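Local coordinates for protein MavE (PDB 6PIR) that acts as a virulence effector of Legionella pneumophila, indispensable for endoplasmic reticulum-mediated remodelling of the bacterium's vacuole and for evading lysosomes, at residues F10-I21 / A68-S77. Sequence-based numbering, arbitrary orientation. Where two conformers were deposited one is given.
Sequences FLINSLMFLETI and AIAEAIALVS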
loop_
_atom_site.group_PDB
_atom_site.type_symbol
_atom_site.label_atom_id
_atom_site.label_comp_id
_atom_site.label_asym_id
_atom_site.label_seq_id
_atom_site.Cartn_x
_atom_site.Cartn_y
_atom_site.Cartn_z
ATOM N N PHE A 10 9.301 2.140 4.906
ATOM C CA PHE A 10 8.034 2.676 4.437
ATOM C C PHE A 10 7.177 1.574 3.816
ATOM O O PHE A 10 5.961 1.501 4.046
ATOM C CB PHE A 10 8.296 3.766 3.415
ATOM C CG PHE A 10 7.076 4.544 3.044
ATOM C CD1 PHE A 10 6.769 5.725 3.712
ATOM C CD2 PHE A 10 6.249 4.121 2.021
ATOM C CE1 PHE A 10 5.627 6.466 3.374
ATOM C CE2 PHE A 10 5.117 4.845 1.681
ATOM C CZ PHE A 10 4.808 6.024 2.359
ATOM N N LEU A 11 7.796 0.716 3.017
ATOM C CA LEU A 11 7.081 -0.395 2.413
ATOM C C LEU A 11 6.554 -1.332 3.482
ATOM O O LEU A 11 5.416 -1.786 3.403
ATOM C CB LEU A 11 8.023 -1.152 1.461
ATOM C CG LEU A 11 8.439 -0.437 0.181
ATOM C CD1 LEU A 11 9.588 -1.228 -0.458
ATOM C CD2 LEU A 11 7.274 -0.261 -0.796
ATOM N N ILE A 12 7.393 -1.699 4.456
ATOM C CA ILE A 12 6.948 -2.644 5.483
ATOM C C ILE A 12 5.727 -2.097 6.237
ATOM O O ILE A 12 4.733 -2.806 6.485
ATOM C CB ILE A 12 8.101 -2.947 6.445
ATOM C CG1 ILE A 12 9.138 -3.832 5.745
ATOM C CG2 ILE A 12 7.586 -3.586 7.710
ATOM C CD1 ILE A 12 10.394 -3.876 6.486
ATOM N N ASN A 13 5.778 -0.823 6.618
ATOM C CA ASN A 13 4.648 -0.261 7.376
ATOM C C ASN A 13 3.413 -0.088 6.512
ATOM O O ASN A 13 2.263 -0.243 6.987
ATOM C CB ASN A 13 5.062 1.070 7.973
ATOM C CG ASN A 13 6.048 0.908 9.077
ATOM O OD1 ASN A 13 6.015 -0.084 9.799
ATOM N ND2 ASN A 13 6.918 1.889 9.240
ATOM N N SER A 14 3.627 0.274 5.247
ATOM C CA SER A 14 2.523 0.414 4.308
ATOM C C SER A 14 1.837 -0.925 4.062
ATOM O O SER A 14 0.602 -1.004 4.031
ATOM C CB SER A 14 3.072 1.014 3.019
ATOM O OG SER A 14 3.546 2.319 3.276
ATOM N N LEU A 15 2.631 -1.983 3.881
ATOM C CA LEU A 15 2.086 -3.313 3.719
ATOM C C LEU A 15 1.343 -3.769 4.956
ATOM O O LEU A 15 0.281 -4.383 4.836
ATOM C CB LEU A 15 3.204 -4.293 3.366
ATOM C CG LEU A 15 3.836 -3.986 2.028
ATOM C CD1 LEU A 15 4.906 -5.055 1.763
ATOM C CD2 LEU A 15 2.819 -3.898 0.920
ATOM N N MET A 16 1.855 -3.450 6.146
ATOM C CA MET A 16 1.108 -3.790 7.354
ATOM C C MET A 16 -0.277 -3.140 7.352
ATOM O O MET A 16 -1.289 -3.804 7.625
ATOM C CB MET A 16 1.910 -3.392 8.587
ATOM C CG MET A 16 1.046 -2.949 9.767
ATOM S SD MET A 16 2.097 -1.981 10.810
ATOM C CE MET A 16 1.765 -0.368 10.162
ATOM N N PHE A 17 -0.353 -1.838 7.039
ATOM C CA PHE A 17 -1.664 -1.196 7.007
ATOM C C PHE A 17 -2.535 -1.741 5.882
ATOM O O PHE A 17 -3.747 -1.882 6.059
ATOM C CB PHE A 17 -1.549 0.302 6.859
ATOM C CG PHE A 17 -1.240 1.015 8.132
ATOM C CD1 PHE A 17 -2.081 0.885 9.242
ATOM C CD2 PHE A 17 -0.113 1.788 8.234
ATOM C CE1 PHE A 17 -1.794 1.546 10.417
ATOM C CE2 PHE A 17 0.152 2.486 9.410
ATOM C CZ PHE A 17 -0.701 2.343 10.504
ATOM N N LEU A 18 -1.945 -2.008 4.706
ATOM C CA LEU A 18 -2.684 -2.620 3.606
ATOM C C LEU A 18 -3.328 -3.925 4.047
ATOM O O LEU A 18 -4.518 -4.172 3.807
ATOM C CB LEU A 18 -1.745 -2.874 2.412
ATOM C CG LEU A 18 -2.391 -3.592 1.211
ATOM C CD1 LEU A 18 -3.542 -2.817 0.562
ATOM C CD2 LEU A 18 -1.284 -3.945 0.140
ATOM N N GLU A 19 -2.545 -4.802 4.676
ATOM C CA GLU A 19 -3.081 -6.092 5.109
ATOM C C GLU A 19 -4.164 -5.907 6.166
ATOM O O GLU A 19 -5.166 -6.632 6.169
ATOM C CB GLU A 19 -1.967 -6.983 5.666
ATOM C CG GLU A 19 -0.983 -7.493 4.638
ATOM C CD GLU A 19 0.334 -7.932 5.303
ATOM O OE1 GLU A 19 0.242 -8.618 6.338
ATOM O OE2 GLU A 19 1.431 -7.506 4.845
ATOM N N THR A 20 -3.949 -4.972 7.097
ATOM C CA THR A 20 -4.931 -4.692 8.144
ATOM C C THR A 20 -6.262 -4.228 7.537
ATOM O O THR A 20 -7.337 -4.761 7.858
ATOM C CB THR A 20 -4.336 -3.650 9.103
ATOM O OG1 THR A 20 -3.140 -4.163 9.729
ATOM C CG2 THR A 20 -5.318 -3.240 10.213
ATOM N N ILE A 21 -6.198 -3.274 6.605
ATOM C CA ILE A 21 -7.402 -2.752 5.968
ATOM C C ILE A 21 -8.101 -3.868 5.202
ATOM O O ILE A 21 -9.323 -4.033 5.290
ATOM C CB ILE A 21 -7.041 -1.559 5.064
ATOM C CG1 ILE A 21 -6.496 -0.412 5.920
ATOM C CG2 ILE A 21 -8.283 -1.065 4.266
ATOM C CD1 ILE A 21 -5.826 0.699 5.096
ATOM N N ALA A 68 -7.414 1.181 -0.074
ATOM C CA ALA A 68 -6.560 0.674 0.994
ATOM C C ALA A 68 -5.133 1.177 0.847
ATOM O O ALA A 68 -4.488 1.507 1.843
ATOM C CB ALA A 68 -6.597 -0.845 1.038
ATOM N N ILE A 69 -4.604 1.191 -0.377
ATOM C CA ILE A 69 -3.253 1.707 -0.598
ATOM C C ILE A 69 -3.169 3.182 -0.204
ATOM O O ILE A 69 -2.200 3.613 0.428
ATOM C CB ILE A 69 -2.819 1.508 -2.057
ATOM C CG1 ILE A 69 -2.533 0.026 -2.359
ATOM C CG2 ILE A 69 -1.566 2.334 -2.344
ATOM C CD1 ILE A 69 -1.241 -0.530 -1.737
ATOM N N ALA A 70 -4.130 3.997 -0.669
ATOM C CA ALA A 70 -4.092 5.424 -0.358
ATOM C C ALA A 70 -4.177 5.648 1.146
ATOM O O ALA A 70 -3.450 6.492 1.695
ATOM C CB ALA A 70 -5.203 6.174 -1.102
ATOM N N GLU A 71 -4.991 4.840 1.834
ATOM C CA GLU A 71 -5.121 4.952 3.282
ATOM C C GLU A 71 -3.843 4.527 3.968
ATOM O O GLU A 71 -3.438 5.137 4.960
ATOM C CB GLU A 71 -6.294 4.110 3.777
ATOM C CG GLU A 71 -7.654 4.727 3.401
ATOM C CD GLU A 71 -8.752 3.696 3.176
ATOM O OE1 GLU A 71 -8.645 2.540 3.625
ATOM O OE2 GLU A 71 -9.752 4.043 2.540
ATOM N N ALA A 72 -3.213 3.471 3.460
ATOM C CA ALA A 72 -1.957 3.005 4.015
ATOM C C ALA A 72 -0.884 4.077 3.895
ATOM O O ALA A 72 -0.179 4.367 4.865
ATOM C CB ALA A 72 -1.512 1.722 3.300
ATOM N N ILE A 73 -0.773 4.702 2.721
ATOM C CA ILE A 73 0.218 5.768 2.526
ATOM C C ILE A 73 -0.048 6.930 3.481
ATOM O O ILE A 73 0.876 7.469 4.101
ATOM C CB ILE A 73 0.227 6.232 1.060
ATOM C CG1 ILE A 73 0.702 5.118 0.144
ATOM C CG2 ILE A 73 1.065 7.493 0.879
ATOM C CD1 ILE A 73 0.437 5.387 -1.301
ATOM N N ALA A 74 -1.317 7.348 3.590
ATOM C CA ALA A 74 -1.697 8.405 4.519
ATOM C C ALA A 74 -1.267 8.072 5.941
ATOM O O ALA A 74 -0.671 8.912 6.631
ATOM C CB ALA A 74 -3.221 8.604 4.457
ATOM N N LEU A 75 -1.573 6.844 6.396
ATOM C CA LEU A 75 -1.301 6.464 7.776
ATOM C C LEU A 75 0.199 6.385 8.055
ATOM O O LEU A 75 0.681 6.874 9.089
ATOM C CB LEU A 75 -1.969 5.127 8.086
ATOM C CG LEU A 75 -3.519 5.161 8.172
ATOM C CD1 LEU A 75 -4.064 3.758 8.149
ATOM C CD2 LEU A 75 -3.954 5.883 9.428
ATOM N N VAL A 76 0.958 5.799 7.137
ATOM C CA VAL A 76 2.404 5.780 7.333
ATOM C C VAL A 76 2.973 7.188 7.263
ATOM O O VAL A 76 3.772 7.585 8.115
ATOM C CB VAL A 76 3.079 4.845 6.307
ATOM C CG1 VAL A 76 4.606 4.977 6.388
ATOM C CG2 VAL A 76 2.656 3.389 6.565
ATOM N N SER A 77 2.553 7.978 6.275
ATOM C CA SER A 77 3.143 9.289 6.078
ATOM C C SER A 77 2.871 10.213 7.254
ATOM O O SER A 77 3.694 11.078 7.552
ATOM C CB SER A 77 2.622 9.940 4.795
ATOM O OG SER A 77 2.955 9.215 3.630
#
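Val76 is a knob in a hole made by Phe10, Asn13, Ser14 and Phe17, and its two methyls divide the work. CG1, anti to the backbone N (chi1 172°), lies 3.5 Å from CE1 of Phe10; CG2 presses on the backbone between Asn13 and Ser14 and also meets the edge of the Phe17 ring near its plane. One face of that ring takes a CH-pi contact from Leu75, whose CB stands 3.8 Å from the Phe17 ring centroid, while CD1 of Leu75 lies 3.7 Å from CD1 of Phe17. The segments belong to helices 5-21 and 59-77 of this all-helical part of MavE, run at 131° to each other, and come within 8.4 Å axis to axis. The small side chain of Ala72 suits that closeness: its CB sits 3.5 Å from O of Ser14. Further along, the packing is aliphatic. CG2 of Ile21 and CD1 of Leu18 both touch CB of Ala68, and CD2 of Leu18 reaches CD1 of Ile69 at 3.9 Å. Hydrogen bonds of the polar side chains are made away from the partner segment: Ser14 OG donates to Phe10 O (2.7 Å), Ser77 OG, at the Phe10 ring edge, likewise to Ile73 O, and Glu71 OE2 is hydrogen-bonded to ND1 of His33 on helix 26-36.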